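Local coordinates for protein 3-hydroxyadipyl-CoA dehydrogenase (Escherichia coli, PDB 3MOG) that catalyses the NAD-dependent oxidation of 3-hydroxyadipyl-CoA to 3-oxoadipyl-CoA in the breakdown of phenylacetate, working as a homotrimer, at residues Thr77-Leu82 against Phe103-Glu108; Thr118-Ser121 against Ala127-Ala130. One frame throughout, in Å; residues are numbered along the deposited sequence.

Contact 1 (Thr77-Leu82 against Phe103-Glu108)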
loop_
_atom_site.group_PDB
_atom_site.type_symbol
_atom_site.label_atom_id
_atom_site.label_comp_id
_atom_site.label_asym_id
_atom_site.label_seq_id
_atom_site.Cartn_x
_atom_site.Cartn_y
_atom_site.Cartn_z
ATOM N N THR C 77 -35.402 31.146 0.880
ATOM C CA THR C 77 -35.314 30.293 -0.313
ATOM C C THR C 77 -34.507 31.000 -1.407
ATOM O O THR C 77 -34.106 30.398 -2.403
ATOM C CB THR C 77 -36.720 29.935 -0.839
ATOM O OG1 THR C 77 -37.567 29.588 0.260
ATOM C CG2 THR C 77 -36.665 28.751 -1.783
ATOM N N ASP C 78 -34.264 32.288 -1.202
ATOM C CA ASP C 78 -33.468 33.087 -2.129
ATOM C C ASP C 78 -32.033 33.248 -1.598
ATOM O O ASP C 78 -31.813 33.829 -0.527
ATOM C CB ASP C 78 -34.147 34.447 -2.351
ATOM C CG ASP C 78 -33.392 35.341 -3.330
ATOM O OD1 ASP C 78 -32.817 34.828 -4.314
ATOM O OD2 ASP C 78 -33.385 36.572 -3.112
ATOM N N ILE C 79 -31.066 32.730 -2.359
ATOM C CA ILE C 79 -29.634 32.772 -1.995
ATOM C C ILE C 79 -29.108 34.193 -1.825
ATOM O O ILE C 79 -28.132 34.415 -1.104
ATOM C CB ILE C 79 -28.719 32.073 -3.046
ATOM C CG1 ILE C 79 -29.538 31.354 -4.134
ATOM C CG2 ILE C 79 -27.696 31.166 -2.353
ATOM C CD1 ILE C 79 -29.838 32.218 -5.386
ATOM N N HIS C 80 -29.769 35.139 -2.492
ATOM C CA HIS C 80 -29.393 36.547 -2.452
ATOM C C HIS C 80 -29.671 37.201 -1.112
ATOM O O HIS C 80 -29.034 38.193 -0.774
ATOM C CB HIS C 80 -30.077 37.324 -3.575
ATOM C CG HIS C 80 -29.522 37.024 -4.931
ATOM N ND1 HIS C 80 -28.412 37.666 -5.437
ATOM C CD2 HIS C 80 -29.918 36.144 -5.882
ATOM C CE1 HIS C 80 -28.146 37.193 -6.642
ATOM N NE2 HIS C 80 -29.047 36.272 -6.938
ATOM N N ALA C 81 -30.608 36.635 -0.353
ATOM C CA ALA C 81 -30.900 37.109 1.001
ATOM C C ALA C 81 -29.706 36.928 1.938
ATOM O O ALA C 81 -29.564 37.668 2.913
ATOM C CB ALA C 81 -32.135 36.419 1.565
ATOM N N LEU C 82 -28.826 35.977 1.621
ATOM C CA LEU C 82 -27.609 35.766 2.413
ATOM C C LEU C 82 -26.513 36.831 2.197
ATOM O O LEU C 82 -25.401 36.690 2.722
ATOM C CB LEU C 82 -27.024 34.360 2.187
ATOM C CG LEU C 82 -27.879 33.092 2.112
ATOM C CD1 LEU C 82 -26.949 31.883 2.112
ATOM C CD2 LEU C 82 -28.880 32.978 3.244
ATOM N N PHE C 103 -20.112 27.508 -3.149
ATOM C CA PHE C 103 -19.202 28.529 -2.619
ATOM C C PHE C 103 -18.832 29.578 -3.656
ATOM O O PHE C 103 -18.579 30.737 -3.312
ATOM C CB PHE C 103 -17.953 27.894 -1.997
ATOM C CG PHE C 103 -18.119 27.524 -0.547
ATOM C CD1 PHE C 103 -17.512 28.282 0.447
ATOM C CD2 PHE C 103 -18.879 26.415 -0.176
ATOM C CE1 PHE C 103 -17.656 27.940 1.781
ATOM C CE2 PHE C 103 -19.036 26.071 1.152
ATOM C CZ PHE C 103 -18.427 26.837 2.139
ATOM N N ALA C 104 -18.824 29.162 -4.921
ATOM C CA ALA C 104 -18.679 30.077 -6.047
ATOM C C ALA C 104 -19.846 31.073 -6.081
ATOM O O ALA C 104 -19.641 32.278 -6.242
ATOM C CB ALA C 104 -18.595 29.300 -7.355
ATOM N N GLN C 105 -21.061 30.564 -5.897
ATOM C CA GLN C 105 -22.250 31.409 -5.838
ATOM C C GLN C 105 -22.248 32.381 -4.642
ATOM O O GLN C 105 -22.674 33.528 -4.778
ATOM C CB GLN C 105 -23.512 30.546 -5.844
ATOM C CG GLN C 105 -24.732 31.253 -6.426
ATOM C CD GLN C 105 -25.942 30.337 -6.597
ATOM O OE1 GLN C 105 -26.964 30.748 -7.150
ATOM N NE2 GLN C 105 -25.832 29.095 -6.123
ATOM N N LEU C 106 -21.755 31.930 -3.486
ATOM C CA LEU C 106 -21.687 32.774 -2.287
ATOM C C LEU C 106 -20.583 33.819 -2.369
ATOM O O LEU C 106 -20.618 34.816 -1.655
ATOM C CB LEU C 106 -21.479 31.929 -1.030
ATOM C CG LEU C 106 -22.519 30.894 -0.604
ATOM C CD1 LEU C 106 -21.867 29.965 0.391
ATOM C CD2 LEU C 106 -23.756 31.542 0.007
ATOM N N ALA C 107 -19.595 33.584 -3.225
ATOM C CA ALA C 107 -18.528 34.565 -3.438
ATOM C C ALA C 107 -19.037 35.867 -4.080
ATOM O O ALA C 107 -18.586 36.953 -3.709
ATOM C CB ALA C 107 -17.388 33.964 -4.245
ATOM N N GLU C 108 -19.984 35.752 -5.015
ATOM C CA GLU C 108 -20.612 36.937 -5.643
ATOM C C GLU C 108 -21.736 37.568 -4.832
ATOM O O GLU C 108 -21.808 38.792 -4.742
ATOM C CB GLU C 108 -21.086 36.673 -7.080
ATOM C CG GLU C 108 -21.098 35.226 -7.521
ATOM C CD GLU C 108 -20.342 35.049 -8.822
ATOM O OE1 GLU C 108 -19.231 35.616 -8.936
ATOM O OE2 GLU C 108 -20.849 34.352 -9.729
#
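Leu82 and Leu106 make the buried, all-apolar side of this contact, the leucine of a 3-10 turn meeting the leucine of helix 96-109 with Leu82 CD1 3.8 Å from Leu106 CD2. The two branches meet at a slant. Beneath them lies the sheet: Leu82 also touches Ala9, Ile11 and Leu32, while Leu106 rests on Ile11 and Leu116. The other side, at Ile79 and Gln105, is partly exposed. Here Gln105 CG stands anti to the backbone N (chi1 -153°) and the chain runs extended beyond it, which carries the amide out across the isoleucine at about a right angle and brings Gln105 OE1 to 3.7 Å from Ile79 CD1. This is contact without a hydrogen bond, an amide oxygen lying against a methyl group. The nearest CA atoms, Ile79 CA and Leu106 CA, are 8.0 Å apart, and the side chains span the gap. The 3-10 turn itself is held by Ala81 N to Asp78 O and Leu82 N to Ile79 O. The connection between strands 73-76 and 87-90 and helix 96-109, packed together over parallel strands of the sheet, is an arrangement of a Rossmann-type NAD-binding domain.

Contact 2 (Thr118-Ser121 against Ala127-Ala130)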
loop_
_atom_site.group_PDB
_atom_site.type_symbol
_atom_site.label_atom_id
_atom_site.label_comp_id
_atom_site.label_asym_id
_atom_site.label_seq_id
_atom_site.Cartn_x
_atom_site.Cartn_y
_atom_site.Cartn_z
ATOM N N THR C 118 -17.745 25.681 6.085
ATOM C CA THR C 118 -18.457 24.438 5.856
ATOM C C THR C 118 -18.335 23.510 7.061
ATOM O O THR C 118 -17.309 23.499 7.754
ATOM C CB THR C 118 -17.979 23.734 4.559
ATOM O OG1 THR C 118 -18.599 22.447 4.452
ATOM C CG2 THR C 118 -16.500 23.573 4.554
ATOM N N ASN C 119 -19.403 22.757 7.305
ATOM C CA ASN C 119 -19.464 21.775 8.384
ATOM C C ASN C 119 -18.867 20.443 7.950
ATOM O O ASN C 119 -18.873 19.496 8.714
ATOM C CB ASN C 119 -20.929 21.580 8.848
ATOM C CG ASN C 119 -21.074 20.529 9.965
ATOM O OD1 ASN C 119 -20.328 20.528 10.943
ATOM N ND2 ASN C 119 -22.025 19.622 9.801
ATOM N N THR C 120 -18.350 20.361 6.725
ATOM C CA THR C 120 -17.923 19.059 6.191
ATOM C C THR C 120 -16.867 18.347 7.033
ATOM O O THR C 120 -16.018 18.996 7.650
ATOM C CB THR C 120 -17.432 19.126 4.728
ATOM O OG1 THR C 120 -17.329 17.791 4.222
ATOM C CG2 THR C 120 -16.080 19.808 4.604
ATOM N N SER C 121 -16.957 17.021 7.060
ATOM C CA SER C 121 -15.996 16.165 7.748
ATOM C C SER C 121 -15.031 15.524 6.764
ATOM O O SER C 121 -14.007 14.980 7.163
ATOM C CB SER C 121 -16.721 15.033 8.470
ATOM O OG SER C 121 -17.746 15.515 9.307
ATOM N N ALA C 127 -9.626 22.498 -1.422
ATOM C CA ALA C 127 -10.312 22.207 -2.677
ATOM C C ALA C 127 -11.628 22.967 -2.811
ATOM O O ALA C 127 -12.023 23.318 -3.924
ATOM C CB ALA C 127 -10.535 20.710 -2.841
ATOM N N ILE C 128 -12.304 23.203 -1.683
ATOM C CA ILE C 128 -13.510 24.037 -1.658
ATOM C C ILE C 128 -13.132 25.476 -2.004
ATOM O O ILE C 128 -13.784 26.113 -2.837
ATOM C CB ILE C 128 -14.224 23.976 -0.275
ATOM C CG1 ILE C 128 -14.887 22.617 -0.083
ATOM C CG2 ILE C 128 -15.282 25.085 -0.129
ATOM C CD1 ILE C 128 -15.137 22.265 1.377
ATOM N N ALA C 129 -12.043 25.948 -1.396
ATOM C CA ALA C 129 -11.620 27.345 -1.470
ATOM C C ALA C 129 -10.803 27.672 -2.708
ATOM O O ALA C 129 -10.363 28.822 -2.880
ATOM C CB ALA C 129 -10.814 27.700 -0.239
ATOM N N ALA C 130 -10.608 26.658 -3.548
ATOM C CA ALA C 130 -9.669 26.700 -4.674
ATOM C C ALA C 130 -9.961 27.805 -5.693
ATOM O O ALA C 130 -9.089 28.624 -5.989
ATOM C CB ALA C 130 -9.599 25.316 -5.363
#
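Where strand 115-118 ends, the backbone turns through Asn119 alongside the short helix 125-128, and the closest CA pair, Thr118 CA and Ile128 CA, is 9.0 Å apart. Ile128 bridges that distance with its CD1, which meets Thr118 CG2 tip to tip at 3.7 Å and Thr120 CG2, also tip to tip, at 4.2 Å. The two threonines share one conformation: OG1 lies opposite the backbone N (chi1 174° in Thr118), leaving the methyl between N and the carbonyl carbon and directed at the isoleucine. Their hydroxyls are left for polar work. Thr118 OG1 accepts from Thr120 N at 3.1 Å, with an N-H...O angle of 155°, closing an ST turn, and it also hydrogen-bonds Glu90; Thr120 OG1 bonds Glu94 and Ser122 N. A valine in place of Thr118 would probably leave the Thr120 N-H and the Glu90 carboxylate without this partner and free the turn to shift. Around the contact, Lys99 of helix 96-109 touches Thr118, Thr118 pairs through its backbone with strand 138-143, and Ile270 of a neighbouring subunit covers Ala127 and Ala130.

Overall arrangement
Contacts 1 and 2 follow one another along the chain within the NAD-binding domain, their centres 16 Å apart. Phe103 joins them: it sits on the helical segment of contact 1, and its ring packs against both segments of contact 2, with Phe103 CG 3.8 Å from Ile128 CG2 and Phe103 CZ 4.0 Å from Thr118 CB. Helix 96-109 thus reaches the 3-10 turn through Leu106 and the loop after strand 115-118 through Phe103. Contact 1 is the more peripheral, about 34 Å between its centre and that of the chain, against about 21 Å for contact 2. Asn119 of contact 2 touches Met16, on helix 15-26 beside the glycine-rich turn probably used for NAD.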